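Local coordinates for aspartokinase (Synechocystis, PDB 3L76), which probably catalyses the ATP-dependent phosphorylation of the aspartate beta-carboxyl group, the first step towards lysine and threonine, and binds both amino acids at its ACT domains, at residues A[134-139]-A[148-153]; A[289-294]-A[331-336]; A[530-535]-A[545-550]. One frame throughout, in Å; residues are numbered along the deposited sequence.

Contact 1. Residues A[134-139]-A[148-153]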
ATOM      1  N   ALA A 134       0.964   0.410 -12.370  1.00 88.79           N
ATOM      2  CA  ALA A 134      -0.072   0.499 -11.360  1.00104.56           C
ATOM      3  C   ALA A 134      -0.017   1.860 -10.676  1.00101.64           C
ATOM      4  O   ALA A 134       1.033   2.294 -10.182  1.00 77.03           O
ATOM      5  CB  ALA A 134       0.078  -0.615 -10.346  1.00118.24           C
ATOM      6  N   GLY A 135      -1.157   2.538 -10.669  1.00 94.01           N
ATOM      7  CA  GLY A 135      -1.280   3.804  -9.982  1.00 78.65           C
ATOM      8  C   GLY A 135      -1.030   5.033 -10.837  1.00 83.09           C
ATOM      9  O   GLY A 135      -0.307   5.003 -11.836  1.00 73.57           O
ATOM     10  N   PHE A 136      -1.662   6.126 -10.434  1.00 86.14           N
ATOM     11  CA  PHE A 136      -1.371   7.434 -10.986  1.00 85.17           C
ATOM     12  C   PHE A 136      -1.226   8.349  -9.797  1.00 80.07           C
ATOM     13  O   PHE A 136      -1.635   8.003  -8.690  1.00 65.13           O
ATOM     14  CB  PHE A 136      -2.522   7.937 -11.862  1.00 82.92           C
ATOM     15  CG  PHE A 136      -2.907   6.993 -12.962  1.00 78.31           C
ATOM     16  CD1 PHE A 136      -2.220   6.995 -14.165  1.00 64.70           C
ATOM     17  CD2 PHE A 136      -3.956   6.104 -12.791  1.00 52.21           C
ATOM     18  CE1 PHE A 136      -2.570   6.125 -15.176  1.00 54.10           C
ATOM     19  CE2 PHE A 136      -4.305   5.238 -13.795  1.00 62.51           C
ATOM     20  CZ  PHE A 136      -3.612   5.247 -14.989  1.00 56.09           C
ATOM     21  N   GLN A 137      -0.653   9.521 -10.026  1.00 83.04           N
ATOM     22  CA  GLN A 137      -0.601  10.544  -8.996  1.00 78.30           C
ATOM     23  C   GLN A 137      -1.908  11.331  -9.011  1.00 70.06           C
ATOM     24  O   GLN A 137      -2.402  11.688 -10.072  1.00 70.36           O
ATOM     25  CB  GLN A 137       0.591  11.474  -9.226  1.00 63.03           C
ATOM     26  CG  GLN A 137       0.740  12.562  -8.184  1.00 75.60           C
ATOM     27  CD  GLN A 137       1.906  13.477  -8.475  1.00 83.18           C
ATOM     28  OE1 GLN A 137       1.996  14.061  -9.557  1.00 72.48           O
ATOM     29  NE2 GLN A 137       2.813  13.608  -7.508  1.00 91.39           N
ATOM     30  N   GLY A 138      -2.468  11.580  -7.831  1.00 52.21           N
ATOM     31  CA  GLY A 138      -3.691  12.343  -7.699  1.00 61.70           C
ATOM     32  C   GLY A 138      -3.437  13.755  -7.218  1.00 77.47           C
ATOM     33  O   GLY A 138      -2.684  13.966  -6.263  1.00 88.65           O
ATOM     34  N   ILE A 139      -4.042  14.717  -7.922  1.00 79.00           N
ATOM     35  CA  ILE A 139      -3.982  16.140  -7.588  1.00 80.11           C
ATOM     36  C   ILE A 139      -5.379  16.690  -7.295  1.00 87.18           C
ATOM     37  O   ILE A 139      -5.579  17.433  -6.330  1.00 91.18           O
ATOM     38  CB  ILE A 139      -3.332  16.928  -8.718  1.00 54.91           C
ATOM     39  N   THR A 148      -2.749   6.497  -6.251  1.00 98.69           N
ATOM     40  CA  THR A 148      -4.143   6.107  -6.097  1.00 91.12           C
ATOM     41  C   THR A 148      -4.632   5.372  -7.333  1.00 84.94           C
ATOM     42  O   THR A 148      -4.019   5.440  -8.398  1.00 76.41           O
ATOM     43  CB  THR A 148      -5.059   7.317  -5.870  1.00 89.57           C
ATOM     44  OG1 THR A 148      -4.937   8.230  -6.972  1.00 72.45           O
ATOM     45  CG2 THR A 148      -4.697   8.023  -4.570  1.00115.53           C
ATOM     46  N   THR A 149      -5.746   4.672  -7.184  1.00 74.90           N
ATOM     47  CA  THR A 149      -6.361   3.992  -8.307  1.00 92.60           C
ATOM     48  C   THR A 149      -7.577   4.788  -8.774  1.00 89.21           C
ATOM     49  O   THR A 149      -7.935   5.800  -8.164  1.00 57.07           O
ATOM     50  CB  THR A 149      -6.770   2.574  -7.920  1.00 98.46           C
ATOM     51  OG1 THR A 149      -7.677   2.627  -6.811  1.00 90.70           O
ATOM     52  CG2 THR A 149      -5.543   1.778  -7.525  1.00 74.46           C
ATOM     53  N   LEU A 150      -8.205   4.337  -9.856  1.00 97.68           N
ATOM     54  CA  LEU A 150      -9.347   5.050 -10.432  1.00 89.65           C
ATOM     55  C   LEU A 150     -10.693   4.539  -9.924  1.00 90.88           C
ATOM     56  O   LEU A 150     -11.737   5.100 -10.259  1.00 78.46           O
ATOM     57  CB  LEU A 150      -9.325   4.978 -11.962  1.00 65.87           C
ATOM     58  CG  LEU A 150      -8.068   5.497 -12.659  1.00 75.62           C
ATOM     59  CD1 LEU A 150      -8.182   5.330 -14.166  1.00 66.91           C
ATOM     60  CD2 LEU A 150      -7.819   6.946 -12.294  1.00 70.48           C
ATOM     61  N   GLY A 151     -10.669   3.470  -9.134  1.00 89.81           N
ATOM     62  CA  GLY A 151     -11.887   2.898  -8.594  1.00 95.57           C
ATOM     63  C   GLY A 151     -12.177   1.492  -9.086  1.00121.84           C
ATOM     64  O   GLY A 151     -11.292   0.815  -9.614  1.00139.49           O
ATOM     65  N   ARG A 152     -13.427   1.063  -8.918  1.00128.72           N
ATOM     66  CA  ARG A 152     -13.840  -0.309  -9.214  1.00140.11           C
ATOM     67  C   ARG A 152     -13.414  -0.789 -10.601  1.00152.44           C
ATOM     68  O   ARG A 152     -12.671  -1.767 -10.728  1.00171.20           O
ATOM     69  CB  ARG A 152     -15.346  -0.456  -9.042  1.00140.26           C
ATOM     70  N   GLY A 153     -13.892  -0.102 -11.634  1.00134.10           N
ATOM     71  CA  GLY A 153     -13.589  -0.476 -13.003  1.00126.22           C
ATOM     72  C   GLY A 153     -12.357   0.222 -13.545  1.00107.93           C
ATOM     73  O   GLY A 153     -12.175   0.342 -14.760  1.00 75.87           O
TER

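Contact 2. Residues A[289-294]-A[331-336]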
ATOM      1  N   PHE A 289     -46.257  -3.917 -37.285  1.00 33.47           N
ATOM      2  CA  PHE A 289     -44.929  -3.694 -37.812  1.00 54.42           C
ATOM      3  C   PHE A 289     -44.589  -4.693 -38.906  1.00 53.12           C
ATOM      4  O   PHE A 289     -43.796  -4.397 -39.793  1.00 48.50           O
ATOM      5  CB  PHE A 289     -43.883  -3.667 -36.683  1.00 52.86           C
ATOM      6  CG  PHE A 289     -44.075  -2.522 -35.719  1.00 35.05           C
ATOM      7  CD1 PHE A 289     -43.686  -1.231 -36.063  1.00 31.05           C
ATOM      8  CD2 PHE A 289     -44.659  -2.728 -34.482  1.00 44.72           C
ATOM      9  CE1 PHE A 289     -43.868  -0.170 -35.184  1.00 33.72           C
ATOM     10  CE2 PHE A 289     -44.847  -1.672 -33.593  1.00 34.63           C
ATOM     11  CZ  PHE A 289     -44.451  -0.391 -33.946  1.00 31.37           C
ATOM     12  N   ARG A 290     -45.201  -5.869 -38.855  1.00 53.77           N
ATOM     13  CA  ARG A 290     -45.027  -6.817 -39.944  1.00 60.59           C
ATOM     14  C   ARG A 290     -45.487  -6.182 -41.254  1.00 67.36           C
ATOM     15  O   ARG A 290     -44.731  -6.144 -42.221  1.00 73.08           O
ATOM     16  CB  ARG A 290     -45.770  -8.123 -39.681  1.00 67.76           C
ATOM     17  CG  ARG A 290     -45.046  -9.102 -38.768  1.00 79.95           C
ATOM     18  CD  ARG A 290     -45.631 -10.494 -38.928  1.00 92.38           C
ATOM     19  NE  ARG A 290     -47.092 -10.464 -38.871  1.00100.06           N
ATOM     20  CZ  ARG A 290     -47.822 -11.054 -37.929  1.00 84.46           C
ATOM     21  NH1 ARG A 290     -47.231 -11.749 -36.963  1.00 90.53           N
ATOM     22  NH2 ARG A 290     -49.143 -10.957 -37.959  1.00 56.57           N
ATOM     23  N   ASP A 291     -46.713  -5.661 -41.279  1.00 56.01           N
ATOM     24  CA  ASP A 291     -47.244  -5.062 -42.497  1.00 60.40           C
ATOM     25  C   ASP A 291     -46.433  -3.851 -42.934  1.00 69.13           C
ATOM     26  O   ASP A 291     -46.105  -3.719 -44.110  1.00 75.76           O
ATOM     27  CB  ASP A 291     -48.724  -4.695 -42.351  1.00 70.30           C
ATOM     28  CG  ASP A 291     -49.608  -5.900 -42.091  1.00 81.44           C
ATOM     29  OD1 ASP A 291     -49.165  -7.039 -42.348  1.00 81.22           O
ATOM     30  OD2 ASP A 291     -50.752  -5.704 -41.627  1.00104.71           O
ATOM     31  N   ILE A 292     -46.097  -2.968 -41.996  1.00 64.52           N
ATOM     32  CA  ILE A 292     -45.243  -1.829 -42.321  1.00 47.14           C
ATOM     33  C   ILE A 292     -43.930  -2.255 -42.985  1.00 57.84           C
ATOM     34  O   ILE A 292     -43.457  -1.616 -43.932  1.00 55.93           O
ATOM     35  CB  ILE A 292     -44.943  -0.971 -41.092  1.00 41.69           C
ATOM     36  CG1 ILE A 292     -46.234  -0.389 -40.529  1.00 43.88           C
ATOM     37  CG2 ILE A 292     -43.949   0.147 -41.435  1.00 33.82           C
ATOM     38  CD1 ILE A 292     -46.068   0.315 -39.191  1.00 52.19           C
ATOM     39  N   ALA A 293     -43.349  -3.346 -42.502  1.00 50.70           N
ATOM     40  CA  ALA A 293     -42.071  -3.796 -43.031  1.00 44.92           C
ATOM     41  C   ALA A 293     -42.218  -4.364 -44.435  1.00 62.16           C
ATOM     42  O   ALA A 293     -41.292  -4.291 -45.247  1.00 65.16           O
ATOM     43  CB  ALA A 293     -41.439  -4.807 -42.096  1.00 36.48           C
ATOM     44  N   GLN A 294     -43.388  -4.930 -44.724  1.00 67.52           N
ATOM     45  CA  GLN A 294     -43.688  -5.418 -46.067  1.00 73.72           C
ATOM     46  C   GLN A 294     -43.626  -4.306 -47.119  1.00 56.90           C
ATOM     47  O   GLN A 294     -43.343  -4.565 -48.282  1.00 78.87           O
ATOM     48  CB  GLN A 294     -45.049  -6.110 -46.106  1.00 79.49           C
ATOM     49  CG  GLN A 294     -45.059  -7.519 -45.526  1.00 97.43           C
ATOM     50  CD  GLN A 294     -46.455  -8.127 -45.500  1.00112.84           C
ATOM     51  OE1 GLN A 294     -47.456  -7.410 -45.507  1.00117.49           O
ATOM     52  NE2 GLN A 294     -46.524  -9.454 -45.466  1.00 98.09           N
ATOM     53  N   SER A 331     -52.900   3.324 -41.713  1.00 59.39           N
ATOM     54  CA  SER A 331     -54.338   3.542 -41.856  1.00 60.14           C
ATOM     55  C   SER A 331     -55.062   2.324 -42.410  1.00 61.39           C
ATOM     56  O   SER A 331     -56.263   2.152 -42.174  1.00 55.62           O
ATOM     57  CB  SER A 331     -54.639   4.766 -42.727  1.00 58.39           C
ATOM     58  OG  SER A 331     -54.446   5.972 -42.001  1.00 80.56           O
ATOM     59  N   ALA A 332     -54.329   1.472 -43.120  1.00 46.28           N
ATOM     60  CA  ALA A 332     -54.944   0.322 -43.772  1.00 52.99           C
ATOM     61  C   ALA A 332     -54.948  -0.944 -42.908  1.00 48.87           C
ATOM     62  O   ALA A 332     -55.862  -1.759 -42.987  1.00 72.48           O
ATOM     63  CB  ALA A 332     -54.281   0.063 -45.116  1.00 39.62           C
ATOM     64  N   ILE A 333     -53.921  -1.111 -42.089  1.00 55.91           N
ATOM     65  CA  ILE A 333     -53.880  -2.222 -41.147  1.00 70.84           C
ATOM     66  C   ILE A 333     -54.896  -2.025 -40.017  1.00 80.12           C
ATOM     67  O   ILE A 333     -55.541  -2.974 -39.568  1.00 62.30           O
ATOM     68  CB  ILE A 333     -52.500  -2.353 -40.502  1.00 72.67           C
ATOM     69  CG1 ILE A 333     -51.403  -2.270 -41.563  1.00 96.34           C
ATOM     70  CG2 ILE A 333     -52.411  -3.646 -39.715  1.00 64.46           C
ATOM     71  CD1 ILE A 333     -50.026  -2.089 -40.978  1.00 96.24           C
ATOM     72  N   ALA A 334     -55.032  -0.781 -39.570  1.00 53.50           N
ATOM     73  CA  ALA A 334     -55.854  -0.447 -38.407  1.00 60.46           C
ATOM     74  C   ALA A 334     -57.223  -1.147 -38.315  1.00 62.64           C
ATOM     75  O   ALA A 334     -57.528  -1.762 -37.296  1.00 53.77           O
ATOM     76  CB  ALA A 334     -56.013   1.085 -38.272  1.00 38.05           C
ATOM     77  N   PRO A 335     -58.062  -1.033 -39.358  1.00 69.43           N
ATOM     78  CA  PRO A 335     -59.393  -1.653 -39.264  1.00 81.95           C
ATOM     79  C   PRO A 335     -59.346  -3.132 -38.867  1.00 50.81           C
ATOM     80  O   PRO A 335     -60.236  -3.613 -38.171  1.00 54.47           O
ATOM     81  CB  PRO A 335     -59.959  -1.484 -40.678  1.00 73.86           C
ATOM     82  CG  PRO A 335     -59.277  -0.265 -41.193  1.00 79.46           C
ATOM     83  CD  PRO A 335     -57.878  -0.311 -40.629  1.00 51.33           C
ATOM     84  N   ALA A 336     -58.299  -3.832 -39.278  1.00 57.66           N
ATOM     85  CA  ALA A 336     -58.126  -5.235 -38.912  1.00 52.44           C
ATOM     86  C   ALA A 336     -57.885  -5.456 -37.418  1.00 56.12           C
ATOM     87  O   ALA A 336     -57.946  -6.588 -36.950  1.00 72.56           O
ATOM     88  CB  ALA A 336     -56.995  -5.863 -39.723  1.00 54.60           C
TER

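Contact 3. Residues A[530-535]-A[545-550]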
ATOM      1  N   VAL A 530     -37.128  -7.862 -21.828  1.00 45.40           N
ATOM      2  CA  VAL A 530     -36.429  -8.638 -22.838  1.00 48.40           C
ATOM      3  C   VAL A 530     -35.928  -7.656 -23.871  1.00 53.34           C
ATOM      4  O   VAL A 530     -36.689  -6.826 -24.364  1.00 44.70           O
ATOM      5  CB  VAL A 530     -37.352  -9.645 -23.534  1.00 52.56           C
ATOM      6  CG1 VAL A 530     -36.562 -10.826 -24.002  1.00 37.26           C
ATOM      7  CG2 VAL A 530     -38.429 -10.102 -22.595  1.00 76.10           C
ATOM      8  N   SER A 531     -34.642  -7.746 -24.186  1.00 52.94           N
ATOM      9  CA  SER A 531     -34.011  -6.793 -25.083  1.00 36.25           C
ATOM     10  C   SER A 531     -33.242  -7.502 -26.190  1.00 45.96           C
ATOM     11  O   SER A 531     -32.597  -8.525 -25.962  1.00 52.82           O
ATOM     12  CB  SER A 531     -33.041  -5.893 -24.308  1.00 40.22           C
ATOM     13  OG  SER A 531     -33.675  -5.105 -23.326  1.00 47.55           O
ATOM     14  N   ILE A 532     -33.303  -6.946 -27.390  1.00 37.15           N
ATOM     15  CA  ILE A 532     -32.419  -7.381 -28.459  1.00 42.43           C
ATOM     16  C   ILE A 532     -31.549  -6.195 -28.856  1.00 41.93           C
ATOM     17  O   ILE A 532     -31.995  -5.055 -28.805  1.00 40.69           O
ATOM     18  CB  ILE A 532     -33.190  -7.945 -29.671  1.00 52.03           C
ATOM     19  CG1 ILE A 532     -33.910  -6.831 -30.430  1.00 37.90           C
ATOM     20  CG2 ILE A 532     -34.170  -9.042 -29.234  1.00 41.01           C
ATOM     21  CD1 ILE A 532     -34.740  -7.325 -31.576  1.00 39.77           C
ATOM     22  N   VAL A 533     -30.288  -6.459 -29.191  1.00 41.45           N
ATOM     23  CA  VAL A 533     -29.356  -5.403 -29.559  1.00 24.77           C
ATOM     24  C   VAL A 533     -28.615  -5.802 -30.820  1.00 47.29           C
ATOM     25  O   VAL A 533     -28.275  -6.964 -31.003  1.00 43.84           O
ATOM     26  CB  VAL A 533     -28.351  -5.101 -28.438  1.00 38.65           C
ATOM     27  CG1 VAL A 533     -27.230  -4.202 -28.957  1.00 34.14           C
ATOM     28  CG2 VAL A 533     -29.049  -4.456 -27.241  1.00 41.47           C
ATOM     29  N   GLY A 534     -28.390  -4.835 -31.697  1.00 44.77           N
ATOM     30  CA  GLY A 534     -27.739  -5.099 -32.960  1.00 29.26           C
ATOM     31  C   GLY A 534     -27.573  -3.825 -33.752  1.00 46.52           C
ATOM     32  O   GLY A 534     -28.542  -3.109 -34.000  1.00 46.78           O
ATOM     33  N   SER A 535     -26.333  -3.546 -34.138  1.00 32.33           N
ATOM     34  CA  SER A 535     -26.002  -2.398 -34.974  1.00 48.72           C
ATOM     35  C   SER A 535     -26.599  -2.528 -36.372  1.00 53.74           C
ATOM     36  O   SER A 535     -26.819  -1.536 -37.064  1.00 56.28           O
ATOM     37  CB  SER A 535     -24.479  -2.251 -35.079  1.00 35.63           C
ATOM     38  OG  SER A 535     -23.939  -1.838 -33.836  1.00 77.66           O
ATOM     39  N   ALA A 545     -40.328  -6.016 -36.089  1.00 39.61           N
ATOM     40  CA  ALA A 545     -41.478  -6.847 -36.405  1.00 53.49           C
ATOM     41  C   ALA A 545     -41.191  -8.307 -36.090  1.00 53.32           C
ATOM     42  O   ALA A 545     -42.024  -9.010 -35.517  1.00 52.86           O
ATOM     43  CB  ALA A 545     -41.897  -6.671 -37.852  1.00 43.00           C
ATOM     44  N   HIS A 546     -39.999  -8.760 -36.447  1.00 48.06           N
ATOM     45  CA  HIS A 546     -39.615 -10.136 -36.170  1.00 55.04           C
ATOM     46  C   HIS A 546     -39.591 -10.428 -34.679  1.00 51.39           C
ATOM     47  O   HIS A 546     -40.036 -11.478 -34.239  1.00 53.53           O
ATOM     48  CB  HIS A 546     -38.253 -10.443 -36.772  1.00 47.79           C
ATOM     49  CG  HIS A 546     -38.009 -11.903 -36.975  1.00 79.23           C
ATOM     50  ND1 HIS A 546     -38.927 -12.725 -37.597  1.00 82.59           N
ATOM     51  CD2 HIS A 546     -36.963 -12.693 -36.640  1.00 62.76           C
ATOM     52  CE1 HIS A 546     -38.452 -13.954 -37.637  1.00 66.86           C
ATOM     53  NE2 HIS A 546     -37.261 -13.964 -37.062  1.00 61.32           N
ATOM     54  N   PHE A 547     -39.053  -9.484 -33.912  1.00 52.67           N
ATOM     55  CA  PHE A 547     -38.986  -9.588 -32.458  1.00 58.61           C
ATOM     56  C   PHE A 547     -40.395  -9.732 -31.845  1.00 69.01           C
ATOM     57  O   PHE A 547     -40.666 -10.675 -31.095  1.00 57.62           O
ATOM     58  CB  PHE A 547     -38.217  -8.373 -31.901  1.00 56.65           C
ATOM     59  CG  PHE A 547     -38.016  -8.389 -30.410  1.00 32.19           C
ATOM     60  CD1 PHE A 547     -38.106  -9.566 -29.685  1.00 32.14           C
ATOM     61  CD2 PHE A 547     -37.729  -7.214 -29.732  1.00 30.66           C
ATOM     62  CE1 PHE A 547     -37.929  -9.568 -28.306  1.00 40.43           C
ATOM     63  CE2 PHE A 547     -37.548  -7.206 -28.349  1.00 40.93           C
ATOM     64  CZ  PHE A 547     -37.644  -8.384 -27.638  1.00 44.97           C
ATOM     65  N   PHE A 548     -41.295  -8.813 -32.188  1.00 54.87           N
ATOM     66  CA  PHE A 548     -42.665  -8.848 -31.673  1.00 54.20           C
ATOM     67  C   PHE A 548     -43.428 -10.098 -32.115  1.00 60.26           C
ATOM     68  O   PHE A 548     -44.230 -10.643 -31.364  1.00 54.81           O
ATOM     69  CB  PHE A 548     -43.438  -7.606 -32.109  1.00 39.75           C
ATOM     70  CG  PHE A 548     -42.753  -6.322 -31.782  1.00 42.14           C
ATOM     71  CD1 PHE A 548     -41.906  -6.230 -30.684  1.00 48.47           C
ATOM     72  CD2 PHE A 548     -42.954  -5.197 -32.569  1.00 55.80           C
ATOM     73  CE1 PHE A 548     -41.265  -5.038 -30.374  1.00 40.31           C
ATOM     74  CE2 PHE A 548     -42.321  -3.996 -32.262  1.00 52.82           C
ATOM     75  CZ  PHE A 548     -41.483  -3.917 -31.157  1.00 33.38           C
ATOM     76  N   ALA A 549     -43.179 -10.546 -33.338  1.00 71.19           N
ATOM     77  CA  ALA A 549     -43.844 -11.739 -33.837  1.00 73.19           C
ATOM     78  C   ALA A 549     -43.400 -12.948 -33.034  1.00 81.17           C
ATOM     79  O   ALA A 549     -44.179 -13.863 -32.783  1.00 73.83           O
ATOM     80  CB  ALA A 549     -43.548 -11.940 -35.303  1.00 51.62           C
ATOM     81  N   ALA A 550     -42.140 -12.936 -32.623  1.00 78.22           N
ATOM     82  CA  ALA A 550     -41.571 -14.035 -31.859  1.00 60.84           C
ATOM     83  C   ALA A 550     -42.274 -14.189 -30.513  1.00 69.39           C
ATOM     84  O   ALA A 550     -42.488 -15.306 -30.042  1.00 72.72           O
ATOM     85  CB  ALA A 550     -40.080 -13.814 -31.663  1.00 51.93           C
TER

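Contact 1. Residues A[134-139]-A[148-153]
The carbonyl oxygen Thr-148 O is approached by two neighbouring groups of 134-139. Phe-136 N donates a nearly straight hydrogen bond to it (3.2 Å, 167° at the hydrogen), lying in the carbonyl plane, while Gly-135 CA adds a longer CA-H...O contact with Thr-148 O at 3.6 Å. The return bond, Thr-148 N to Phe-136 O, is 3.1 Å long, which makes Phe-136 and Thr-148 an antiparallel hydrogen-bonded pair. Gly-135 has a positive phi of 93°, where a side chain would collide with the carbonyl of the residue before. In the amino acid kinase domain this pair ties strand 130-138 to strand 145-148, after which the chain turns through 149-153 into helix 154-166. Phe-136 and Thr-148 put their side chains on the same sheet face, and Leu-150 reaches back to that face from the turn. With CG anti to its carbonyl carbon (chi1 -57°), Leu-150 brings CD1 within 3.9 Å of Phe-136 CE2 and CD2 within 4.0 Å of Phe-136 CD2; a branched leucine suits the place because both methyls meet the buried ring. Cutting Leu-150 back to an alanine would probably open a gap beside CD2 and CE2 of the ring. Val-103 and Ser-158 touch both Phe-136 and Leu-150.

Contact 2. Residues A[289-294]-A[331-336]
Asp-291 and Ile-292 both lean on a single side chain, Ile-333, where the two helices of an ACT domain lie side by side. In the ACT fold a beta-alpha-beta-beta-alpha-beta chain sets both helices against one face of an antiparallel sheet, and helices 284-294 and 323-333 are that pair here. Walking along the first helix, Phe-289 points away from the partner helix and packs on Ile-314 of the sheet and on Ile-299, as suits a large aromatic on a buried side. Arg-290 is exposed, and its guanidinium end, through NH1, reaches Ala-549 of helix 543-552. Asp-291 comes next and points toward the neighbour; its CA lies 7.3 Å from Ile-333 CA, the nearest CA pair of the two segments. Asp-291 CB rests against the ethyl branch of Ile-333, 3.7 Å from Ile-333 CG1. Because CG of Asp-291 stands anti to the carbonyl carbon (chi1 -62°), the carboxylate slants across the isoleucine, with Asp-291 OD2 against the CG2 methyl of Ile-333 as well as its CG1. Both the methylene and OD2 of the partly exposed acid thus lie against the isoleucine, and OD2 also has a long, weak ion pair with Lys-287. One residue further on, buried Ile-292 touches Phe-316 of the sheet and also Val-297, so a branched aliphatic fits there. Its side chain crosses that of Ile-333 at about a right angle, with Ile-292 CG1 4.2 Å from Ile-333 CD1.

Contact 3. Residues A[530-535]-A[545-550]
The ring of Phe-547 carries a methyl group on one face and a carbonyl oxygen at its edge. Ile-532 CG2 sits over the middle of the ring, 3.7 Å from its centroid and only 4° off the ring normal, a CH-pi contact with almost ideal centring. In the ring plane, Val-530 O approaches the far end, 3.7 Å from Phe-547 CZ, where the slightly positive ring hydrogens suit an oxygen. Val-530 also offers its side chain to that end, its CB lying 4.3 Å from Phe-547 CZ. The other branch of Ile-532 works at the root of the ring: Ile-532 CD1 is 3.5 Å from Phe-547 CD2 and 3.6 Å from Phe-547 CB. The two side chains run antiparallel and overlap, one leaving the strand and the other leaving the helix. Two torsions set this up. Ile-532 holds CG1 between its backbone N and carbonyl carbon (chi1 71°), which leaves CG2 to top the ring and sends the ethyl branch towards the helix. In Phe-547 the ring stands opposite the backbone N (chi1 -177°), directed down at the strand. Alternation along the strand does the rest: Val-530 and Ile-532 point toward the helix, whereas Ser-531 points away and bonds through its OG to Ser-569 OG. Ala-584 of helix 577-587 touches both Ile-532 and Phe-547, and Ile-568 of the adjoining strand adds to the surroundings of the ring. Beta-branched residues suit the strand here, and the flat aromatic fills the space between sheet and helix. This is the first strand and first helix of an ACT domain, whose connecting loop supplies Met-537 and residues His-540 to Gly-542 to a bound lysine.

Overall arrangement
Contact 1 belongs to the kinase part of the chain, and contacts 2 and 3 to two ACT domains on the other side of its centre. The centre of contact 1 lies 55 Å from that of contact 2 and 40 Å from that of contact 3, with no touch. Contacts 2 and 3, 18 Å apart between centres, meet directly: Phe-289 CD2 is 3.5 Å from Phe-548 CE2, and Ala-545 packs on Phe-289 and Arg-290. Helices 284-294 and 543-552 thereby join the two domains, which share a lysine pocket containing Asp-298 and His-540. The side chains of Ile-292 and Ile-532 each lie about 7 Å from a bound lysine.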